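Local coordinates for protein myosin-2 (Saccharomyces cerevisiae, PDB 6IXO) that carries organelles and other cargo along actin cables as a class V myosin motor, binding cargo receptors through its globular tail domain, at residues A[244-249]-A[315-320]; A[301-306]-A[336-341]. All coordinates share one frame; numbering follows the deposited sequence.

In the fold
The chain is the cargo-binding globular tail, built of helices and connecting loops, with no strand. Of the helices in these contacts, 223-247 is the earliest, after the long helix 134-180 and helix 202-218, and it ends in segment 244-249. The chain then runs through helices 254-273 and 284-294 to helix 300-309 and on to 315-323. Contact 1 closes this loop of 65 residues, joining helix 223-247 to helix 315-323. Contact 2 closes a loop of 29 residues, joining helix 300-309 to helix 336-350. The two loops cross, because 301-306 lies inside the first and 336-341 beyond it. The contact centres lie about 16 Å apart, and the two do not touch. Both are remote from the chain's centre.

Contact 1 (A[244-249]-A[315-320]); sequences ELIMKR and PAQLQK. With SO4 (sulfate ion), chain C.
A chi1 of -160° swings the ethyl branch of Ile-246 opposite its backbone N, and the extended branch brings CD1 up to Gln-317 and Lys-320. The ethyl arm of this isoleucine makes the apolar contact. Its CG1 lies 3.9 Å from CB of Lys-320. Its CD1 reaches the backbone of the facing helix, 4.0 Å from CA of Gln-317, and also meets CB and CG of that glutamine. The arm thus fits between two residues one helical turn apart.

The Lys-320 side chain crosses Ile-246 at about a right angle. It bends at chi2 (-68°), and its ammonium end leads away from the isoleucine. Only the root of the lysine packs here. Gln-317 likewise offers its aliphatic part. Its amide is held elsewhere: OE1 accepts from the backbone N of Thr-314 and NE2 donates to the carbonyl of Ile-368.

Arg-249, in the loop after the helix, binds a sulfate ion, probably from the crystallisation liquor. The guanidinium grips it in a bidentate way. NH1 donates to O2 at 2.9 Å, with an N-H...O angle of 162°. NH2 donates to O3 at 2.8 Å. O2 lies in the guanidinium plane, at its edge. NZ of Lys-320 is 4.2 Å from sulfate O4, so its positive charge probably also favours the anion.

Both segments fall in the DIL domain of the myosin V tail. The contact is typical of its all-helical fold: the C-terminal end of helix 223-247 meets the side of short helix 315-323 through one buried isoleucine.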
ATOM      1  N   GLU A 244      14.114  12.817  12.870  1.00 26.89           N
ATOM      2  CA  GLU A 244      14.814  12.318  14.063  1.00 29.76           C
ATOM      3  C   GLU A 244      16.261  12.747  14.026  1.00 31.89           C
ATOM      4  O   GLU A 244      16.835  13.164  15.055  1.00 30.72           O
ATOM      5  CB  GLU A 244      14.732  10.790  14.166  1.00 30.78           C
ATOM      6  CG  GLU A 244      13.302  10.284  14.510  1.00 28.29           C
ATOM      7  CD  GLU A 244      12.850  10.727  15.890  1.00 39.50           C
ATOM      8  OE1 GLU A 244      13.697  10.847  16.819  1.00 35.73           O
ATOM      9  OE2 GLU A 244      11.640  10.977  16.054  1.00 40.60           O
ATOM     10  N   LEU A 245      16.872  12.622  12.853  1.00 26.17           N
ATOM     11  CA  LEU A 245      18.265  12.976  12.735  1.00 26.37           C
ATOM     12  C   LEU A 245      18.494  14.437  13.075  1.00 26.25           C
ATOM     13  O   LEU A 245      19.440  14.788  13.773  1.00 24.86           O
ATOM     14  CB  LEU A 245      18.766  12.690  11.315  1.00 25.60           C
ATOM     15  CG  LEU A 245      19.071  11.241  11.039  1.00 26.71           C
ATOM     16  CD1 LEU A 245      19.062  10.994   9.478  1.00 27.71           C
ATOM     17  CD2 LEU A 245      20.449  10.893  11.608  1.00 28.04           C
ATOM     18  N   ILE A 246      17.629  15.317  12.588  1.00 26.11           N
ATOM     19  CA  ILE A 246      17.972  16.737  12.705  1.00 32.63           C
ATOM     20  C   ILE A 246      17.825  17.263  14.155  1.00 35.38           C
ATOM     21  O   ILE A 246      18.365  18.336  14.505  1.00 31.04           O
ATOM     22  CB  ILE A 246      17.108  17.607  11.734  1.00 29.92           C
ATOM     23  CG1 ILE A 246      17.819  18.960  11.518  1.00 38.30           C
ATOM     24  CG2 ILE A 246      15.614  17.707  12.217  1.00 27.47           C
ATOM     25  CD1 ILE A 246      17.291  19.796  10.406  1.00 37.93           C
ATOM     26  N   MET A 247      17.107  16.520  14.995  1.00 28.41           N
ATOM     27  CA  MET A 247      17.006  16.916  16.428  1.00 32.34           C
ATOM     28  C   MET A 247      18.204  16.480  17.276  1.00 33.80           C
ATOM     29  O   MET A 247      18.346  16.899  18.414  1.00 31.74           O
ATOM     30  CB  MET A 247      15.740  16.318  17.043  1.00 30.94           C
ATOM     31  CG  MET A 247      14.458  16.828  16.415  1.00 32.83           C
ATOM     32  SD  MET A 247      12.976  16.346  17.353  1.00 36.68           S
ATOM     33  CE  MET A 247      12.870  14.611  16.904  1.00 30.64           C
ATOM     34  N   LYS A 248      19.054  15.597  16.751  1.00 29.96           N
ATOM     35  CA  LYS A 248      20.037  14.977  17.627  1.00 30.95           C
ATOM     36  C   LYS A 248      21.259  15.879  17.779  1.00 34.63           C
ATOM     37  O   LYS A 248      21.853  16.301  16.799  1.00 31.78           O
ATOM     38  CB  LYS A 248      20.441  13.592  17.101  1.00 33.25           C
ATOM     39  CG  LYS A 248      19.244  12.601  17.253  1.00 32.25           C
ATOM     40  CD  LYS A 248      19.618  11.201  16.794  1.00 35.04           C
ATOM     41  CE  LYS A 248      18.392  10.271  16.898  1.00 38.97           C
ATOM     42  NZ  LYS A 248      18.069   9.930  18.309  1.00 36.62           N
ATOM     43  N   ARG A 249      21.594  16.206  19.014  1.00 34.68           N
ATOM     44  CA  ARG A 249      22.636  17.214  19.238  1.00 39.43           C
ATOM     45  C   ARG A 249      23.945  16.620  19.674  1.00 41.17           C
ATOM     46  O   ARG A 249      25.011  17.286  19.667  1.00 41.33           O
ATOM     47  CB  ARG A 249      22.139  18.250  20.271  1.00 34.13           C
ATOM     48  CG  ARG A 249      21.030  19.052  19.666  1.00 41.69           C
ATOM     49  CD  ARG A 249      20.443  20.034  20.603  1.00 50.84           C
ATOM     50  NE  ARG A 249      21.348  21.161  20.747  1.00 61.32           N
ATOM     51  CZ  ARG A 249      20.942  22.365  21.124  1.00 76.07           C
ATOM     52  NH1 ARG A 249      21.818  23.357  21.254  1.00 81.19           N
ATOM     53  NH2 ARG A 249      19.649  22.565  21.365  1.00 74.14           N
ATOM     54  N   PRO A 315      18.541  26.396   3.968  1.00 52.45           N
ATOM     55  CA  PRO A 315      19.678  26.869   4.760  1.00 52.96           C
ATOM     56  C   PRO A 315      19.508  26.638   6.279  1.00 52.61           C
ATOM     57  O   PRO A 315      20.501  26.323   6.955  1.00 48.63           O
ATOM     58  CB  PRO A 315      19.731  28.360   4.425  1.00 54.72           C
ATOM     59  CG  PRO A 315      19.193  28.454   3.060  1.00 57.02           C
ATOM     60  CD  PRO A 315      18.039  27.437   3.055  1.00 56.75           C
ATOM     61  N   ALA A 316      18.287  26.770   6.805  1.00 47.33           N
ATOM     62  CA  ALA A 316      18.081  26.566   8.243  1.00 45.58           C
ATOM     63  C   ALA A 316      18.373  25.112   8.619  1.00 40.93           C
ATOM     64  O   ALA A 316      18.862  24.833   9.712  1.00 41.75           O
ATOM     65  CB  ALA A 316      16.647  26.955   8.656  1.00 48.56           C
ATOM     66  N   GLN A 317      18.033  24.177   7.729  1.00 36.70           N
ATOM     67  CA  GLN A 317      18.361  22.768   7.959  1.00 36.70           C
ATOM     68  C   GLN A 317      19.867  22.521   7.895  1.00 35.84           C
ATOM     69  O   GLN A 317      20.400  21.777   8.720  1.00 35.17           O
ATOM     70  CB  GLN A 317      17.656  21.856   6.948  1.00 35.55           C
ATOM     71  CG  GLN A 317      16.122  21.845   7.168  1.00 37.14           C
ATOM     72  CD  GLN A 317      15.353  21.220   5.996  1.00 39.68           C
ATOM     73  OE1 GLN A 317      15.817  21.241   4.858  1.00 40.65           O
ATOM     74  NE2 GLN A 317      14.157  20.699   6.279  1.00 33.81           N
ATOM     75  N   LEU A 318      20.528  23.092   6.896  1.00 40.37           N
ATOM     76  CA  LEU A 318      21.994  23.022   6.818  1.00 40.12           C
ATOM     77  C   LEU A 318      22.596  23.517   8.123  1.00 42.91           C
ATOM     78  O   LEU A 318      23.547  22.931   8.658  1.00 38.95           O
ATOM     79  CB  LEU A 318      22.532  23.865   5.659  1.00 46.04           C
ATOM     80  CG  LEU A 318      22.154  23.354   4.273  1.00 57.28           C
ATOM     81  CD1 LEU A 318      22.719  24.251   3.184  1.00 63.45           C
ATOM     82  CD2 LEU A 318      22.633  21.934   4.093  1.00 56.35           C
ATOM     83  N   GLN A 319      22.042  24.612   8.641  1.00 42.72           N
ATOM     84  CA  GLN A 319      22.642  25.212   9.831  1.00 44.61           C
ATOM     85  C   GLN A 319      22.500  24.319  11.059  1.00 44.53           C
ATOM     86  O   GLN A 319      23.442  24.197  11.826  1.00 44.33           O
ATOM     87  CB  GLN A 319      22.027  26.579  10.121  1.00 46.34           C
ATOM     88  CG  GLN A 319      22.610  27.228  11.366  1.00 51.28           C
ATOM     89  CD  GLN A 319      21.958  28.551  11.644  1.00 59.85           C
ATOM     90  OE1 GLN A 319      20.790  28.736  11.334  1.00 63.45           O
ATOM     91  NE2 GLN A 319      22.707  29.490  12.209  1.00 65.25           N
ATOM     92  N   LYS A 320      21.312  23.734  11.268  1.00 36.50           N
ATOM     93  CA  LYS A 320      21.110  22.812  12.390  1.00 40.59           C
ATOM     94  C   LYS A 320      22.063  21.638  12.317  1.00 33.97           C
ATOM     95  O   LYS A 320      22.634  21.216  13.315  1.00 38.62           O
ATOM     96  CB  LYS A 320      19.675  22.253  12.415  1.00 37.19           C
ATOM     97  CG  LYS A 320      18.612  23.225  12.836  1.00 54.89           C
ATOM     98  CD  LYS A 320      18.736  23.607  14.296  1.00 66.33           C
ATOM     99  CE  LYS A 320      17.747  24.717  14.643  1.00 74.88           C
ATOM    100  NZ  LYS A 320      17.733  25.001  16.089  1.00 79.99           N
TER
HETATM  101  S   SO4 C1602      19.265  25.918  21.023  1.00173.86           S
HETATM  102  O1  SO4 C1602      18.759  27.287  21.020  1.00170.56           O
HETATM  103  O2  SO4 C1602      20.337  25.787  22.005  1.00168.73           O
HETATM  104  O3  SO4 C1602      18.185  24.995  21.353  1.00174.77           O
HETATM  105  O4  SO4 C1602      19.783  25.585  19.699  1.00188.77           O

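Contact 2 (A[301-306]-A[336-341]); sequences EDIDIL and QEILRY
Apolar packing joins Ile-303 to both Ile-338 and Tyr-341. CG1 of Ile-303 lies 3.9 Å from CG2 of Ile-338, and CD1 of Ile-303 is also near that methyl. The other branch, CG2 of Ile-303, is 3.8 Å from CD2 of Tyr-341. The two branches of Ile-303 therefore have different partners. CB of this residue sits in the plane of the tyrosine ring, so the ring meets the isoleucine with its edge, along CD2 and CE2. The two side chains run past each other in opposite directions. Ile-300, one turn earlier on helix 300-309, also touches both Ile-338 and Tyr-341.

These residues form a helix-helix interface in the all-helical globular tail. Helices 300-309 and 336-350 run in broadly the same direction. Over the short segments their axes are inclined at 40° and come within 10.7 Å. Ile-303 and Ile-338 are buried, while the tyrosine lies nearer the surface.

One polar bond spans the interface. CG of Tyr-341 is anti to the backbone N (chi1 -178°), which sends the ring across to helix 300-309. There Tyr-341 OH donates to OD1 of Asp-304 at 2.6 Å. OD1 receives it on the syn lone pair, the side facing OD2, and lies in the ring plane beyond the edge. The carboxylate is steeply turned against the ring, the planes being 68° apart.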
ATOM      1  N   GLU A 301      34.121  28.038   0.280  1.00 66.03           N
ATOM      2  CA  GLU A 301      33.791  27.300  -0.930  1.00 67.34           C
ATOM      3  C   GLU A 301      33.211  25.917  -0.629  1.00 62.88           C
ATOM      4  O   GLU A 301      32.311  25.442  -1.344  1.00 55.41           O
ATOM      5  CB  GLU A 301      35.015  27.161  -1.822  1.00 73.82           C
ATOM      6  CG  GLU A 301      34.647  26.691  -3.208  1.00 82.17           C
ATOM      7  CD  GLU A 301      35.851  26.292  -4.013  1.00 92.85           C
ATOM      8  OE1 GLU A 301      36.981  26.451  -3.503  1.00 97.46           O
ATOM      9  OE2 GLU A 301      35.666  25.818  -5.153  1.00 96.55           O
ATOM     10  N   ASP A 302      33.728  25.270   0.416  1.00 46.54           N
ATOM     11  CA  ASP A 302      33.167  23.996   0.875  1.00 51.00           C
ATOM     12  C   ASP A 302      31.674  24.143   1.125  1.00 53.62           C
ATOM     13  O   ASP A 302      30.857  23.266   0.779  1.00 50.12           O
ATOM     14  CB  ASP A 302      33.841  23.521   2.168  1.00 51.96           C
ATOM     15  CG  ASP A 302      35.222  22.913   1.943  1.00 55.39           C
ATOM     16  OD1 ASP A 302      35.572  22.573   0.793  1.00 57.99           O
ATOM     17  OD2 ASP A 302      35.950  22.756   2.946  1.00 50.04           O
ATOM     18  N   ILE A 303      31.319  25.252   1.754  1.00 53.48           N
ATOM     19  CA  ILE A 303      29.927  25.466   2.109  1.00 54.38           C
ATOM     20  C   ILE A 303      29.120  25.785   0.850  1.00 55.75           C
ATOM     21  O   ILE A 303      28.010  25.296   0.704  1.00 55.03           O
ATOM     22  CB  ILE A 303      29.790  26.572   3.182  1.00 59.02           C
ATOM     23  CG1 ILE A 303      30.461  26.111   4.490  1.00 44.00           C
ATOM     24  CG2 ILE A 303      28.341  26.895   3.444  1.00 55.59           C
ATOM     25  CD1 ILE A 303      29.928  24.748   5.024  1.00 43.59           C
ATOM     26  N   ASP A 304      29.676  26.558  -0.079  1.00 56.60           N
ATOM     27  CA  ASP A 304      28.949  26.829  -1.317  1.00 57.51           C
ATOM     28  C   ASP A 304      28.740  25.541  -2.112  1.00 57.97           C
ATOM     29  O   ASP A 304      27.681  25.342  -2.711  1.00 62.38           O
ATOM     30  CB  ASP A 304      29.664  27.873  -2.181  1.00 59.33           C
ATOM     31  CG  ASP A 304      29.661  29.261  -1.551  1.00 67.33           C
ATOM     32  OD1 ASP A 304      28.737  29.550  -0.761  1.00 71.53           O
ATOM     33  OD2 ASP A 304      30.582  30.059  -1.844  1.00 70.85           O
ATOM     34  N   ILE A 305      29.733  24.657  -2.105  1.00 54.31           N
ATOM     35  CA  ILE A 305      29.601  23.378  -2.803  1.00 53.91           C
ATOM     36  C   ILE A 305      28.558  22.472  -2.114  1.00 53.20           C
ATOM     37  O   ILE A 305      27.729  21.833  -2.775  1.00 55.82           O
ATOM     38  CB  ILE A 305      30.960  22.652  -2.889  1.00 54.07           C
ATOM     39  CG1 ILE A 305      31.932  23.445  -3.765  1.00 60.15           C
ATOM     40  CG2 ILE A 305      30.803  21.246  -3.449  1.00 51.28           C
ATOM     41  CD1 ILE A 305      33.392  23.056  -3.557  1.00 60.45           C
ATOM     42  N   LEU A 306      28.618  22.430  -0.787  1.00 41.23           N
ATOM     43  CA  LEU A 306      27.692  21.650   0.021  1.00 42.50           C
ATOM     44  C   LEU A 306      26.243  22.070  -0.263  1.00 46.43           C
ATOM     45  O   LEU A 306      25.336  21.239  -0.331  1.00 47.85           O
ATOM     46  CB  LEU A 306      28.028  21.821   1.503  1.00 45.69           C
ATOM     47  CG  LEU A 306      27.057  21.234   2.523  1.00 50.94           C
ATOM     48  CD1 LEU A 306      27.102  19.717   2.442  1.00 48.92           C
ATOM     49  CD2 LEU A 306      27.419  21.701   3.921  1.00 53.88           C
ATOM     50  N   GLN A 336      34.922  29.074  13.072  1.00 58.73           N
ATOM     51  CA  GLN A 336      33.873  30.020  13.430  1.00 63.65           C
ATOM     52  C   GLN A 336      33.423  30.770  12.197  1.00 64.18           C
ATOM     53  O   GLN A 336      32.224  30.992  11.998  1.00 60.00           O
ATOM     54  CB  GLN A 336      34.364  30.991  14.507  1.00 69.82           C
ATOM     55  CG  GLN A 336      34.695  30.278  15.797  1.00 74.47           C
ATOM     56  CD  GLN A 336      33.511  29.463  16.287  1.00 75.33           C
ATOM     57  OE1 GLN A 336      32.454  30.017  16.553  1.00 76.90           O
ATOM     58  NE2 GLN A 336      33.674  28.144  16.378  1.00 76.07           N
ATOM     59  N   GLU A 337      34.407  31.140  11.379  1.00 64.19           N
ATOM     60  CA  GLU A 337      34.196  31.766  10.079  1.00 68.45           C
ATOM     61  C   GLU A 337      33.111  31.021   9.265  1.00 68.43           C
ATOM     62  O   GLU A 337      32.251  31.631   8.627  1.00 66.12           O
ATOM     63  CB  GLU A 337      35.518  31.800   9.303  1.00 73.88           C
ATOM     64  CG  GLU A 337      36.752  32.252  10.139  1.00107.48           C
ATOM     65  CD  GLU A 337      37.546  31.098  10.787  1.00 99.56           C
ATOM     66  OE1 GLU A 337      37.592  31.013  12.039  1.00 92.91           O
ATOM     67  OE2 GLU A 337      38.152  30.295  10.041  1.00 99.14           O
ATOM     68  N   ILE A 338      33.142  29.697   9.302  1.00 64.23           N
ATOM     69  CA  ILE A 338      32.191  28.934   8.506  1.00 61.66           C
ATOM     70  C   ILE A 338      30.817  28.926   9.198  1.00 60.87           C
ATOM     71  O   ILE A 338      29.789  29.065   8.531  1.00 61.41           O
ATOM     72  CB  ILE A 338      32.720  27.504   8.229  1.00 58.15           C
ATOM     73  CG1 ILE A 338      33.437  27.440   6.868  1.00 60.11           C
ATOM     74  CG2 ILE A 338      31.571  26.479   8.196  1.00 50.67           C
ATOM     75  CD1 ILE A 338      34.450  28.529   6.557  1.00 61.92           C
ATOM     76  N   LEU A 339      30.796  28.827  10.528  1.00 57.73           N
ATOM     77  CA  LEU A 339      29.523  28.854  11.251  1.00 55.90           C
ATOM     78  C   LEU A 339      28.810  30.193  11.052  1.00 60.91           C
ATOM     79  O   LEU A 339      27.591  30.239  10.900  1.00 60.20           O
ATOM     80  CB  LEU A 339      29.725  28.579  12.749  1.00 55.32           C
ATOM     81  CG  LEU A 339      30.146  27.161  13.181  1.00 57.68           C
ATOM     82  CD1 LEU A 339      30.367  27.080  14.688  1.00 57.39           C
ATOM     83  CD2 LEU A 339      29.115  26.100  12.749  1.00 50.18           C
ATOM     84  N   ARG A 340      29.554  31.292  11.026  1.00 61.14           N
ATOM     85  CA  ARG A 340      28.894  32.580  10.857  1.00 67.07           C
ATOM     86  C   ARG A 340      28.498  32.767   9.397  1.00 65.76           C
ATOM     87  O   ARG A 340      27.500  33.416   9.106  1.00 65.39           O
ATOM     88  CB  ARG A 340      29.778  33.743  11.362  1.00 74.67           C
ATOM     89  CG  ARG A 340      30.890  34.231  10.449  1.00 81.47           C
ATOM     90  CD  ARG A 340      31.647  35.423  11.118  1.00 93.40           C
ATOM     91  NE  ARG A 340      31.743  35.221  12.563  1.00 91.39           N
ATOM     92  CZ  ARG A 340      32.852  34.872  13.213  1.00 89.55           C
ATOM     93  NH1 ARG A 340      34.000  34.725  12.560  1.00 87.03           N
ATOM     94  NH2 ARG A 340      32.816  34.688  14.528  1.00 89.22           N
ATOM     95  N   TYR A 341      29.262  32.185   8.479  1.00 63.68           N
ATOM     96  CA  TYR A 341      28.880  32.227   7.073  1.00 66.01           C
ATOM     97  C   TYR A 341      27.523  31.561   6.866  1.00 68.49           C
ATOM     98  O   TYR A 341      26.630  32.104   6.199  1.00 70.81           O
ATOM     99  CB  TYR A 341      29.926  31.541   6.212  1.00 65.94           C
ATOM    100  CG  TYR A 341      29.623  31.575   4.729  1.00 65.96           C
ATOM    101  CD1 TYR A 341      29.437  32.779   4.069  1.00 69.85           C
ATOM    102  CD2 TYR A 341      29.558  30.407   3.983  1.00 64.86           C
ATOM    103  CE1 TYR A 341      29.176  32.819   2.707  1.00 74.63           C
ATOM    104  CE2 TYR A 341      29.299  30.436   2.616  1.00 67.85           C
ATOM    105  CZ  TYR A 341      29.108  31.648   1.986  1.00 72.72           C
ATOM    106  OH  TYR A 341      28.850  31.700   0.633  1.00 72.38           O
TER